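Local coordinates for extracellular solute-binding protein (Bordetella parapertussis, PDB 3PU5), which probably binds a small solute, perhaps a polyamine, outside the cytoplasm as the soluble receptor of an ABC-type importer, at residues A[160-165]-A[169-174]. Residues are numbered along the deposited sequence; the frame is centred on the assembly and turned at random.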
ATOM      1  N   LEU A 160       8.247   3.364 -10.717  1.00  9.93           N
ATOM      2  CA  LEU A 160       8.472   3.791 -12.103  1.00 10.15           C
ATOM      3  C   LEU A 160       7.440   4.829 -12.556  1.00 12.73           C
ATOM      4  O   LEU A 160       7.774   5.782 -13.264  1.00 13.51           O
ATOM      5  CB  LEU A 160       8.470   2.589 -13.049  1.00 11.31           C
ATOM      6  CG  LEU A 160       9.683   1.651 -12.964  1.00 12.61           C
ATOM      7  CD1 LEU A 160       9.380   0.317 -13.621  1.00  9.08           C
ATOM      8  CD2 LEU A 160      10.917   2.310 -13.593  1.00 12.60           C
ATOM      9  N   SER A 161       6.187   4.649 -12.142  1.00 12.71           N
ATOM     10  CA  SER A 161       5.149   5.637 -12.447  1.00 14.61           C
ATOM     11  C   SER A 161       5.541   7.038 -11.982  1.00 13.98           C
ATOM     12  O   SER A 161       5.271   8.026 -12.672  1.00 14.01           O
ATOM     13  CB  SER A 161       3.811   5.242 -11.824  1.00 13.82           C
ATOM     14  OG  SER A 161       3.194   4.222 -12.580  1.00 16.79           O
HETATM   15  N   MSE A 162       6.157   7.126 -10.803  1.00 13.92           N
HETATM   16  CA  MSE A 162       6.635   8.409 -10.297  1.00 12.72           C
HETATM   17  C   MSE A 162       7.718   8.967 -11.206  1.00 13.90           C
HETATM   18  O   MSE A 162       7.804  10.185 -11.394  1.00 13.79           O
HETATM   19  CB  MSE A 162       7.218   8.286  -8.889  1.00 13.70           C
HETATM   20  CG  MSE A 162       6.199   8.286  -7.769  1.00 24.09           C
HETATM   21 SE   MSE A 162       5.342  10.019  -7.411  1.00 62.16          SE
HETATM   22  CE  MSE A 162       6.616  11.174  -8.265  1.00  3.02           C
ATOM     23  N   PHE A 163       8.569   8.082 -11.728  1.00 11.39           N
ATOM     24  CA  PHE A 163       9.599   8.517 -12.670  1.00 13.98           C
ATOM     25  C   PHE A 163       8.949   9.079 -13.942  1.00 13.67           C
ATOM     26  O   PHE A 163       9.397  10.086 -14.493  1.00 13.26           O
ATOM     27  CB  PHE A 163      10.560   7.381 -13.041  1.00 12.44           C
ATOM     28  CG  PHE A 163      11.490   6.966 -11.933  1.00 10.67           C
ATOM     29  CD1 PHE A 163      11.544   7.669 -10.747  1.00 11.01           C
ATOM     30  CD2 PHE A 163      12.337   5.878 -12.107  1.00 12.12           C
ATOM     31  CE1 PHE A 163      12.409   7.286  -9.734  1.00 11.26           C
ATOM     32  CE2 PHE A 163      13.209   5.476 -11.097  1.00 11.57           C
ATOM     33  CZ  PHE A 163      13.246   6.186  -9.907  1.00 12.40           C
ATOM     34  N   GLY A 164       7.896   8.419 -14.412  1.00 12.69           N
ATOM     35  CA  GLY A 164       7.172   8.909 -15.573  1.00 12.46           C
ATOM     36  C   GLY A 164       6.605  10.299 -15.337  1.00 13.68           C
ATOM     37  O   GLY A 164       6.600  11.137 -16.236  1.00 15.43           O
ATOM     38  N   LYS A 165       6.129  10.553 -14.121  1.00 13.37           N
ATOM     39  CA  LYS A 165       5.538  11.849 -13.786  1.00 14.41           C
ATOM     40  C   LYS A 165       6.596  12.953 -13.651  1.00 16.80           C
ATOM     41  O   LYS A 165       6.406  14.066 -14.135  1.00 14.34           O
ATOM     42  CB  LYS A 165       4.731  11.745 -12.497  1.00 15.30           C
ATOM     43  CG  LYS A 165       3.957  13.008 -12.132  1.00 19.88           C
ATOM     44  CD  LYS A 165       3.113  12.757 -10.884  1.00 25.59           C
ATOM     45  CE  LYS A 165       2.752  14.046 -10.146  1.00 32.61           C
ATOM     46  NZ  LYS A 165       2.136  13.753  -8.809  1.00 27.02           N
ATOM     47  N   SER A 169       5.487  12.750 -19.099  1.00 15.59           N
ATOM     48  CA  SER A 169       4.180  13.386 -19.195  1.00 16.19           C
ATOM     49  C   SER A 169       3.187  12.914 -18.135  1.00 19.55           C
ATOM     50  O   SER A 169       2.045  13.369 -18.115  1.00 18.07           O
ATOM     51  CB  SER A 169       3.582  13.147 -20.580  1.00 17.86           C
ATOM     52  OG  SER A 169       3.399  11.762 -20.814  1.00 19.98           O
ATOM     53  N   GLY A 170       3.611  11.997 -17.268  1.00 16.60           N
ATOM     54  CA  GLY A 170       2.757  11.532 -16.188  1.00 16.59           C
ATOM     55  C   GLY A 170       2.943  10.069 -15.844  1.00 15.79           C
ATOM     56  O   GLY A 170       3.838   9.417 -16.372  1.00 14.28           O
ATOM     57  N   TYR A 171       2.081   9.553 -14.969  1.00 16.03           N
ATOM     58  CA  TYR A 171       2.179   8.175 -14.494  1.00 14.78           C
ATOM     59  C   TYR A 171       2.188   7.138 -15.615  1.00 16.56           C
ATOM     60  O   TYR A 171       2.753   6.063 -15.457  1.00 16.92           O
ATOM     61  CB  TYR A 171       1.033   7.843 -13.528  1.00 16.39           C
ATOM     62  CG  TYR A 171       1.106   8.547 -12.192  1.00 16.56           C
ATOM     63  CD1 TYR A 171       2.326   8.775 -11.569  1.00 15.01           C
ATOM     64  CD2 TYR A 171      -0.051   8.950 -11.538  1.00 20.07           C
ATOM     65  CE1 TYR A 171       2.402   9.408 -10.348  1.00 17.11           C
ATOM     66  CE2 TYR A 171       0.011   9.589 -10.312  1.00 22.63           C
ATOM     67  CZ  TYR A 171       1.247   9.812  -9.723  1.00 19.85           C
ATOM     68  OH  TYR A 171       1.315  10.441  -8.510  1.00 24.72           O
ATOM     69  N   GLY A 172       1.550   7.449 -16.738  1.00 16.08           N
ATOM     70  CA  GLY A 172       1.455   6.489 -17.825  1.00 17.35           C
ATOM     71  C   GLY A 172       2.563   6.558 -18.863  1.00 18.25           C
ATOM     72  O   GLY A 172       2.520   5.850 -19.877  1.00 17.04           O
ATOM     73  N   ASP A 173       3.562   7.404 -18.619  1.00 15.67           N
ATOM     74  CA  ASP A 173       4.672   7.556 -19.561  1.00 15.51           C
ATOM     75  C   ASP A 173       5.726   6.502 -19.271  1.00 17.52           C
ATOM     76  O   ASP A 173       6.704   6.762 -18.567  1.00 16.12           O
ATOM     77  CB  ASP A 173       5.274   8.959 -19.452  1.00 14.24           C
ATOM     78  CG  ASP A 173       6.194   9.305 -20.620  1.00 17.32           C
ATOM     79  OD1 ASP A 173       6.609   8.393 -21.363  1.00 16.14           O
ATOM     80  OD2 ASP A 173       6.509  10.505 -20.784  1.00 15.02           O
ATOM     81  N   ILE A 174       5.529   5.308 -19.821  1.00 17.08           N
ATOM     82  CA  ILE A 174       6.395   4.192 -19.492  1.00 16.25           C
ATOM     83  C   ILE A 174       7.773   4.318 -20.146  1.00 16.96           C
ATOM     84  O   ILE A 174       8.758   3.819 -19.609  1.00 14.34           O
ATOM     85  CB  ILE A 174       5.749   2.841 -19.843  1.00 19.09           C
ATOM     86  CG1 ILE A 174       5.441   2.752 -21.333  1.00 18.76           C
ATOM     87  CG2 ILE A 174       4.481   2.627 -19.028  1.00 19.16           C
ATOM     88  CD1 ILE A 174       4.949   1.377 -21.759  1.00 24.73           C
TER
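Tyr171 and Gly170 fold back onto Ser161, Gly164 and Lys165 in a helix-to-helix connection, where the loop after helix 156-167 returns along that helix before helix 174-184 begins. The backbone N of Gly170 donates to Gly164 O over 3.3 Å. The donor sits above the carbonyl plane of Gly164, and the bond is bent, 145° at the hydrogen. Gly164 has no side chain, and the loop carbonyls lie close to its backbone: its CA is 3.7 Å from Asp173 O. Ser161 O lies at the edge of the Tyr171 ring, in its plane, 3.2 Å from CD1. The same oxygen accepts the helix bond from Lys165 N. Lys165 leaves with CG anti to the backbone N (chi1 -174°) and runs extended beside the ring. Its CD comes within 3.5 Å of Tyr171 CE1, and NZ reaches Tyr171 OH in a weak hydrogen bond. Leu307 of helix 305-322 also touches Tyr171. Gly170 to Asp173 form a type I turn. Asp173 OD2 accepts from Ser169 N at 3.0 Å through its anti lone pair, while OD1 takes Ala176 N. The arrangement is a short, tight connection between two consecutive helices, closed by an aspartate N-cap on helix 174-184, within a periplasmic-binding-protein fold.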